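AAA ATPase, central region (Enterococcus faecium, PDB 2R9G) probably acts in genome maintenance at replication forks, as its MgsA/RarA relatives do, with this mostly helical C-terminal fragment building a four-chain assembly. Local coordinates at residues 35-38 and 39-43; 94-97 and 98-102; 162-165 and 166-169. All blocks are in the same frame, centred on the assembly; numbering follows the deposited sequence.

Interaction 1 of 3, residues 35-38 and 39-43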
loop_
_atom_site.group_PDB
_atom_site.type_symbol
_atom_site.label_atom_id
_atom_site.label_comp_id
_atom_site.label_asym_id
_atom_site.label_seq_id
_atom_site.Cartn_x
_atom_site.Cartn_y
_atom_site.Cartn_z
ATOM N N HIS C 35 -3.559 -5.535 -25.475
ATOM C CA HIS C 35 -3.766 -4.990 -26.808
ATOM C C HIS C 35 -4.427 -3.617 -26.749
ATOM O O HIS C 35 -3.959 -2.678 -27.397
ATOM C CB HIS C 35 -4.611 -5.935 -27.663
ATOM C CG HIS C 35 -5.226 -5.266 -28.851
ATOM N ND1 HIS C 35 -4.485 -4.866 -29.940
ATOM C CD2 HIS C 35 -6.501 -4.891 -29.103
ATOM C CE1 HIS C 35 -5.280 -4.288 -30.821
ATOM N NE2 HIS C 35 -6.508 -4.288 -30.337
ATOM N N TYR C 36 -5.503 -3.502 -25.967
ATOM C CA TYR C 36 -6.209 -2.226 -25.829
ATOM C C TYR C 36 -5.432 -1.193 -25.034
ATOM O O TYR C 36 -5.529 -0.002 -25.335
ATOM C CB TYR C 36 -7.630 -2.404 -25.284
ATOM C CG TYR C 36 -8.509 -3.157 -26.254
ATOM C CD1 TYR C 36 -8.805 -2.631 -27.516
ATOM C CD2 TYR C 36 -9.009 -4.411 -25.930
ATOM C CE1 TYR C 36 -9.597 -3.340 -28.425
ATOM C CE2 TYR C 36 -9.786 -5.127 -26.820
ATOM C CZ TYR C 36 -10.083 -4.590 -28.058
ATOM O OH TYR C 36 -10.869 -5.311 -28.916
ATOM N N LEU C 37 -4.651 -1.638 -24.046
ATOM C CA LEU C 37 -3.743 -0.727 -23.339
ATOM C C LEU C 37 -2.735 -0.132 -24.322
ATOM O O LEU C 37 -2.515 1.085 -24.327
ATOM C CB LEU C 37 -3.038 -1.400 -22.151
ATOM C CG LEU C 37 -1.914 -0.627 -21.433
ATOM C CD1 LEU C 37 -2.361 0.759 -20.948
ATOM C CD2 LEU C 37 -1.344 -1.432 -20.283
ATOM N N ALA C 38 -2.173 -0.997 -25.168
ATOM C CA ALA C 38 -1.209 -0.610 -26.189
ATOM C C ALA C 38 -1.743 0.461 -27.141
ATOM O O ALA C 38 -1.035 1.405 -27.465
ATOM C CB ALA C 38 -0.751 -1.824 -26.954
ATOM N N ARG C 39 -2.993 0.302 -27.568
ATOM C CA ARG C 39 -3.670 1.265 -28.428
ATOM C C ARG C 39 -3.862 2.603 -27.733
ATOM O O ARG C 39 -3.736 3.653 -28.359
ATOM C CB ARG C 39 -5.033 0.727 -28.858
ATOM C CG ARG C 39 -4.943 -0.353 -29.897
ATOM C CD ARG C 39 -6.277 -0.966 -30.172
ATOM N NE ARG C 39 -7.087 -0.185 -31.099
ATOM C CZ ARG C 39 -8.083 -0.692 -31.819
ATOM N NH1 ARG C 39 -8.381 -1.990 -31.741
ATOM N NH2 ARG C 39 -8.773 0.098 -32.630
ATOM N N LEU C 40 -4.178 2.548 -26.444
ATOM C CA LEU C 40 -4.348 3.739 -25.627
ATOM C C LEU C 40 -3.027 4.460 -25.374
ATOM O O LEU C 40 -2.973 5.687 -25.436
ATOM C CB LEU C 40 -5.035 3.386 -24.306
ATOM C CG LEU C 40 -6.507 2.988 -24.411
ATOM C CD1 LEU C 40 -6.962 2.429 -23.085
ATOM C CD2 LEU C 40 -7.404 4.161 -24.868
ATOM N N VAL C 41 -1.979 3.685 -25.105
ATOM C CA VAL C 41 -0.620 4.203 -24.944
ATOM C C VAL C 41 -0.172 4.915 -26.227
ATOM O O VAL C 41 0.325 6.036 -26.168
ATOM C CB VAL C 41 0.387 3.079 -24.529
ATOM C CG1 VAL C 41 1.844 3.494 -24.771
ATOM C CG2 VAL C 41 0.189 2.692 -23.070
ATOM N N GLU C 42 -0.396 4.274 -27.372
ATOM C CA GLU C 42 -0.111 4.870 -28.678
ATOM C C GLU C 42 -0.856 6.186 -28.921
ATOM O O GLU C 42 -0.289 7.112 -29.487
ATOM C CB GLU C 42 -0.402 3.879 -29.807
ATOM C CG GLU C 42 0.678 2.835 -30.008
ATOM C CD GLU C 42 2.028 3.445 -30.347
ATOM O OE1 GLU C 42 2.207 3.898 -31.498
ATOM O OE2 GLU C 42 2.911 3.464 -29.463
ATOM N N ALA C 43 -2.112 6.267 -28.482
ATOM C CA ALA C 43 -2.891 7.497 -28.622
ATOM C C ALA C 43 -2.386 8.584 -27.670
ATOM O O ALA C 43 -2.472 9.769 -27.986
ATOM C CB ALA C 43 -4.382 7.230 -28.421
#

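Interaction 2 of 3, residues 94-97 and 98-102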
loop_
_atom_site.group_PDB
_atom_site.type_symbol
_atom_site.label_atom_id
_atom_site.label_comp_id
_atom_site.label_asym_id
_atom_site.label_seq_id
_atom_site.Cartn_x
_atom_site.Cartn_y
_atom_site.Cartn_z
ATOM N N VAL C 94 -0.118 -3.786 -13.568
ATOM C CA VAL C 94 -1.397 -3.788 -12.879
ATOM C C VAL C 94 -2.507 -4.382 -13.723
ATOM O O VAL C 94 -3.394 -5.027 -13.192
ATOM C CB VAL C 94 -1.786 -2.411 -12.224
ATOM C CG1 VAL C 94 -0.805 -2.053 -11.136
ATOM C CG2 VAL C 94 -1.857 -1.299 -13.221
ATOM N N VAL C 95 -2.423 -4.210 -15.036
ATOM C CA VAL C 95 -3.410 -4.771 -15.958
ATOM C C VAL C 95 -3.412 -6.303 -15.878
ATOM O O VAL C 95 -4.466 -6.915 -15.712
ATOM C CB VAL C 95 -3.204 -4.241 -17.412
ATOM C CG1 VAL C 95 -3.891 -5.123 -18.444
ATOM C CG2 VAL C 95 -3.724 -2.820 -17.538
ATOM N N VAL C 96 -2.231 -6.911 -15.938
ATOM C CA VAL C 96 -2.108 -8.365 -15.833
ATOM C C VAL C 96 -2.639 -8.872 -14.490
ATOM O O VAL C 96 -3.456 -9.796 -14.454
ATOM C CB VAL C 96 -0.659 -8.836 -16.082
ATOM C CG1 VAL C 96 -0.572 -10.325 -15.948
ATOM C CG2 VAL C 96 -0.214 -8.435 -17.484
ATOM N N ASP C 97 -2.193 -8.230 -13.408
ATOM C CA ASP C 97 -2.646 -8.509 -12.046
ATOM C C ASP C 97 -4.169 -8.400 -11.920
ATOM O O ASP C 97 -4.795 -9.289 -11.351
ATOM C CB ASP C 97 -1.947 -7.563 -11.049
ATOM C CG ASP C 97 -2.256 -7.887 -9.577
ATOM O OD1 ASP C 97 -2.788 -8.974 -9.260
ATOM O OD2 ASP C 97 -1.949 -7.032 -8.720
ATOM N N LEU C 98 -4.752 -7.324 -12.451
ATOM C CA LEU C 98 -6.200 -7.115 -12.386
ATOM C C LEU C 98 -6.978 -8.160 -13.186
ATOM O O LEU C 98 -7.967 -8.700 -12.694
ATOM C CB LEU C 98 -6.576 -5.711 -12.859
ATOM C CG LEU C 98 -6.250 -4.488 -11.998
ATOM C CD1 LEU C 98 -6.807 -3.225 -12.679
ATOM C CD2 LEU C 98 -6.748 -4.631 -10.551
ATOM N N CYS C 99 -6.517 -8.442 -14.407
ATOM C CA CYS C 99 -7.094 -9.495 -15.270
ATOM C C CYS C 99 -7.166 -10.854 -14.593
ATOM O O CYS C 99 -8.118 -11.597 -14.803
ATOM C CB CYS C 99 -6.283 -9.676 -16.567
ATOM S SG CYS C 99 -6.394 -8.314 -17.733
ATOM N N LEU C 100 -6.164 -11.186 -13.784
ATOM C CA LEU C 100 -6.050 -12.553 -13.283
ATOM C C LEU C 100 -6.481 -12.743 -11.825
ATOM O O LEU C 100 -6.583 -13.877 -11.344
ATOM C CB LEU C 100 -4.645 -13.105 -13.568
ATOM C CG LEU C 100 -4.327 -13.312 -15.058
ATOM C CD1 LEU C 100 -2.856 -13.695 -15.302
ATOM C CD2 LEU C 100 -5.271 -14.337 -15.704
ATOM N N SER C 101 -6.761 -11.633 -11.144
ATOM C CA SER C 101 -7.266 -11.632 -9.771
ATOM C C SER C 101 -8.751 -11.968 -9.735
ATOM O O SER C 101 -9.421 -11.856 -10.759
ATOM C CB SER C 101 -7.031 -10.263 -9.128
ATOM O OG SER C 101 -5.655 -10.095 -8.841
ATOM N N PRO C 102 -9.267 -12.425 -8.570
ATOM C CA PRO C 102 -10.711 -12.614 -8.420
ATOM C C PRO C 102 -11.511 -11.341 -8.664
ATOM O O PRO C 102 -11.105 -10.253 -8.237
ATOM C CB PRO C 102 -10.851 -13.056 -6.962
ATOM C CG PRO C 102 -9.555 -13.732 -6.670
ATOM C CD PRO C 102 -8.543 -12.871 -7.364
#

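Interaction 3 of 3, residues 162-165 and 166-169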
loop_
_atom_site.group_PDB
_atom_site.type_symbol
_atom_site.label_atom_id
_atom_site.label_comp_id
_atom_site.label_asym_id
_atom_site.label_seq_id
_atom_site.Cartn_x
_atom_site.Cartn_y
_atom_site.Cartn_z
ATOM N N TYR C 162 -28.801 0.720 13.042
ATOM C CA TYR C 162 -28.112 1.797 12.324
ATOM C C TYR C 162 -28.899 2.267 11.094
ATOM O O TYR C 162 -28.844 3.439 10.721
ATOM C CB TYR C 162 -26.691 1.382 11.919
ATOM C CG TYR C 162 -25.779 1.018 13.065
ATOM C CD1 TYR C 162 -25.165 2.006 13.831
ATOM C CD2 TYR C 162 -25.528 -0.318 13.382
ATOM C CE1 TYR C 162 -24.335 1.677 14.884
ATOM C CE2 TYR C 162 -24.691 -0.662 14.436
ATOM C CZ TYR C 162 -24.102 0.341 15.183
ATOM O OH TYR C 162 -23.274 0.013 16.228
ATOM N N LEU C 163 -29.616 1.344 10.462
ATOM C CA LEU C 163 -30.508 1.687 9.359
ATOM C C LEU C 163 -31.699 2.504 9.866
ATOM O O LEU C 163 -32.244 2.197 10.935
ATOM C CB LEU C 163 -31.008 0.418 8.663
ATOM C CG LEU C 163 -30.103 -0.268 7.639
ATOM C CD1 LEU C 163 -30.549 -1.720 7.473
ATOM C CD2 LEU C 163 -30.121 0.475 6.299
ATOM N N PRO C 164 -32.099 3.547 9.107
ATOM C CA PRO C 164 -33.323 4.316 9.387
ATOM C C PRO C 164 -34.561 3.420 9.430
ATOM O O PRO C 164 -34.569 2.357 8.808
ATOM C CB PRO C 164 -33.421 5.262 8.191
ATOM C CG PRO C 164 -32.027 5.401 7.714
ATOM C CD PRO C 164 -31.394 4.065 7.920
ATOM N N ASP C 165 -35.586 3.859 10.158
ATOM C CA ASP C 165 -36.800 3.061 10.386
ATOM C C ASP C 165 -37.467 2.574 9.100
ATOM O O ASP C 165 -37.872 1.419 9.017
ATOM C CB ASP C 165 -37.806 3.830 11.258
ATOM C CG ASP C 165 -37.395 3.894 12.732
ATOM O OD1 ASP C 165 -36.233 3.571 13.073
ATOM O OD2 ASP C 165 -38.251 4.276 13.559
ATOM N N LYS C 166 -37.538 3.447 8.094
ATOM C CA LYS C 166 -38.094 3.099 6.779
ATOM C C LYS C 166 -37.303 2.025 6.021
ATOM O O LYS C 166 -37.857 1.336 5.159
ATOM C CB LYS C 166 -38.230 4.351 5.900
ATOM C CG LYS C 166 -39.446 5.218 6.207
ATOM C CD LYS C 166 -39.666 6.254 5.110
ATOM C CE LYS C 166 -40.811 7.203 5.453
ATOM N NZ LYS C 166 -40.976 8.274 4.427
ATOM N N LEU C 167 -36.020 1.882 6.350
ATOM C CA LEU C 167 -35.129 0.971 5.632
ATOM C C LEU C 167 -34.575 -0.156 6.496
ATOM O O LEU C 167 -33.519 -0.701 6.182
ATOM C CB LEU C 167 -33.960 1.749 5.013
ATOM C CG LEU C 167 -34.283 2.784 3.935
ATOM C CD1 LEU C 167 -33.164 3.796 3.824
ATOM C CD2 LEU C 167 -34.551 2.114 2.597
ATOM N N LYS C 168 -35.283 -0.520 7.565
ATOM C CA LYS C 168 -34.773 -1.503 8.539
ATOM C C LYS C 168 -34.638 -2.926 7.982
ATOM O O LYS C 168 -33.941 -3.760 8.562
ATOM C CB LYS C 168 -35.598 -1.491 9.843
ATOM C CG LYS C 168 -36.847 -2.400 9.885
ATOM C CD LYS C 168 -38.046 -1.793 9.157
ATOM C CE LYS C 168 -39.354 -1.997 9.921
ATOM N NZ LYS C 168 -39.861 -3.393 9.854
ATOM N N ASN C 169 -35.298 -3.183 6.856
ATOM C CA ASN C 169 -35.273 -4.491 6.204
ATOM C C ASN C 169 -34.417 -4.519 4.933
ATOM O O ASN C 169 -34.361 -5.546 4.248
ATOM C CB ASN C 169 -36.702 -4.947 5.873
ATOM C CG ASN C 169 -37.641 -4.863 7.071
ATOM O OD1 ASN C 169 -37.333 -5.354 8.160
ATOM N ND2 ASN C 169 -38.800 -4.242 6.866
#

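Interaction 1 of 3, residues 35-38 and 39-43
The chain from His35 to Ala43 runs as regular alpha helix, and four i to i+4 bonds join its two halves: Arg39 N to His35 O (3.1 Å), Leu40 N to Tyr36 O (3.1 Å), Val41 N to Leu37 O (2.8 Å) and Glu42 N to Ala38 O (2.9 Å). The main side-chain pair is His35 and Arg39. The Arg39 chain bends at chi3 (82°), which brings its NH1 back to His35. NH1 donates to NE2 at 3.3 Å in a nearly straight bond. The imidazole sits at the edge of the guanidinium, and the two planes are 67° apart. Arg39 CD also rests 3.3 Å from His35 NE2. Beside this pair, the Tyr36 ring has His35 CD2 over the centre of one face, 3.5 Å above its plane. Arg39 NH1 comes within 3.8 Å of Tyr36 CE1. The guanidinium has further partners: its NH2 forms salt bridges with Asp8 and Asp12. Tyr36 OH bonds to Tyr162 O of the second subunit. Elsewhere on the helix, Leu37 CD1 packs on Val41 CG2, and the two side chains also touch Ile49 of helix 46-61. This is an i to i+4 side-chain hydrogen bond on one flank of helix 30-43, an interface helix in the strand-free, largely helical C-terminal region of the MgsA family.

Interaction 2 of 3, residues 94-97 and 98-102
Asp97 and Ser101 meet where helix 88-100 ends. Asp97 O draws three donors. Ser101 OG is the short one, at 2.8 Å, and it lies above the carbonyl plane. Ser101 N (3.1 Å) and Leu100 N (3.4 Å) reach the same Asp97 O only weakly. The serine hydroxyl can fold back because its OG stands beside its own backbone N (chi1 -73°). Asp97 OD1 is also close to Ser101 OG, but its stronger partner is Tyr181 OH of the second subunit. Asp97 OD2 forms a salt bridge with Arg71, so both carboxylate oxygens are held. Ser101 OG is bonded to Asn65 as well. This is the C-terminal end of an alpha helix, with the serine side chain using the carbonyl four residues back. Ser101 is the first residue to leave helical geometry, and Pro102 follows in extended form. The last full turn of the helix, before Ser101, is tighter. Leu98 N bonds Val94 O at 2.8 Å and Cys99 N bonds Val95 O at 2.9 Å, both well aligned. Leu98 CG presses to 3.1 Å from Val94 O, and its side chain fits against Leu53 and Ile61 of helix 46-61. By contrast, the side-chain pairs along the helix touch lightly. Val95 CG1 stands 4.1 Å from Cys99 SG. Val96 and Leu100 lie side by side, with CG1 and CD1 at a similar separation. The residues from Val94 to Ser101 are all buried; the chain becomes partly exposed at Pro102, past the helix end.

Interaction 3 of 3, residues 162-165 and 166-169
Leu163 and Pro164 pack against Leu167 across one tight turn in the long loop between helices 106-119 and 180-195. The motif is a type I beta turn from Pro164 to Leu167, a single turn of 3-10 helix, with Asp165 and Lys166 at its two central positions. Its closing bond runs from Leu167 N to Pro164 O at 2.9 Å. The bond is bent, and the donor stands 52° above the carbonyl plane. The apolar and polar sides of the turn are separate. On the apolar side, Leu163 CD2 lies 4.2 Å from Leu167 CB. Pro164 CG reaches Leu167 CD1 at 4.4 Å, a loose touch. Leu163, Pro164 and Leu167 are buried, partly by the third subunit: Leu163 packs on Ala32, Pro164 on Tyr36 and Leu167 on His35 of that chain. On the polar side, Asp165, Lys166 and Lys168 are exposed. Asp165 OD1 has a hydrogen bond to the side chain of Gln161, just before the turn. Lys168 CG sits between its backbone N and carbonyl carbon (chi1 88°). With the bend at chi2 (-79°), this brings Lys168 CD back to 3.2 Å from Asp165 O, while the end of the lysine chain leads away. Across the apolar side, the Leu163 branch bears on a backbone oxygen: its CD1 lies 3.4 Å from Leu167 O.

Overall arrangement
The contacts come in series along the chain, all in the region shared with the MgsA family. Interactions 1 and 2 belong to helices packed together in space, 30-43 and 88-100. Their centres are about 17 Å apart, and they touch where Leu37 CD2 meets Val95 CG2 at 3.9 Å. Interaction 3 lies in a loop on the opposite side of the chain's centre, its centre about 47 Å from that of interaction 1 and 37 Å from that of interaction 2. Interactions 1 and 3 are brought together between chains: residues 162-167 of one copy meet Gly27, Ala32, His35 and Tyr36 of another. Interaction 2 touches the second subunit through other residues, Tyr181 and Leu185 among them, consistent with a region that builds the oligomer.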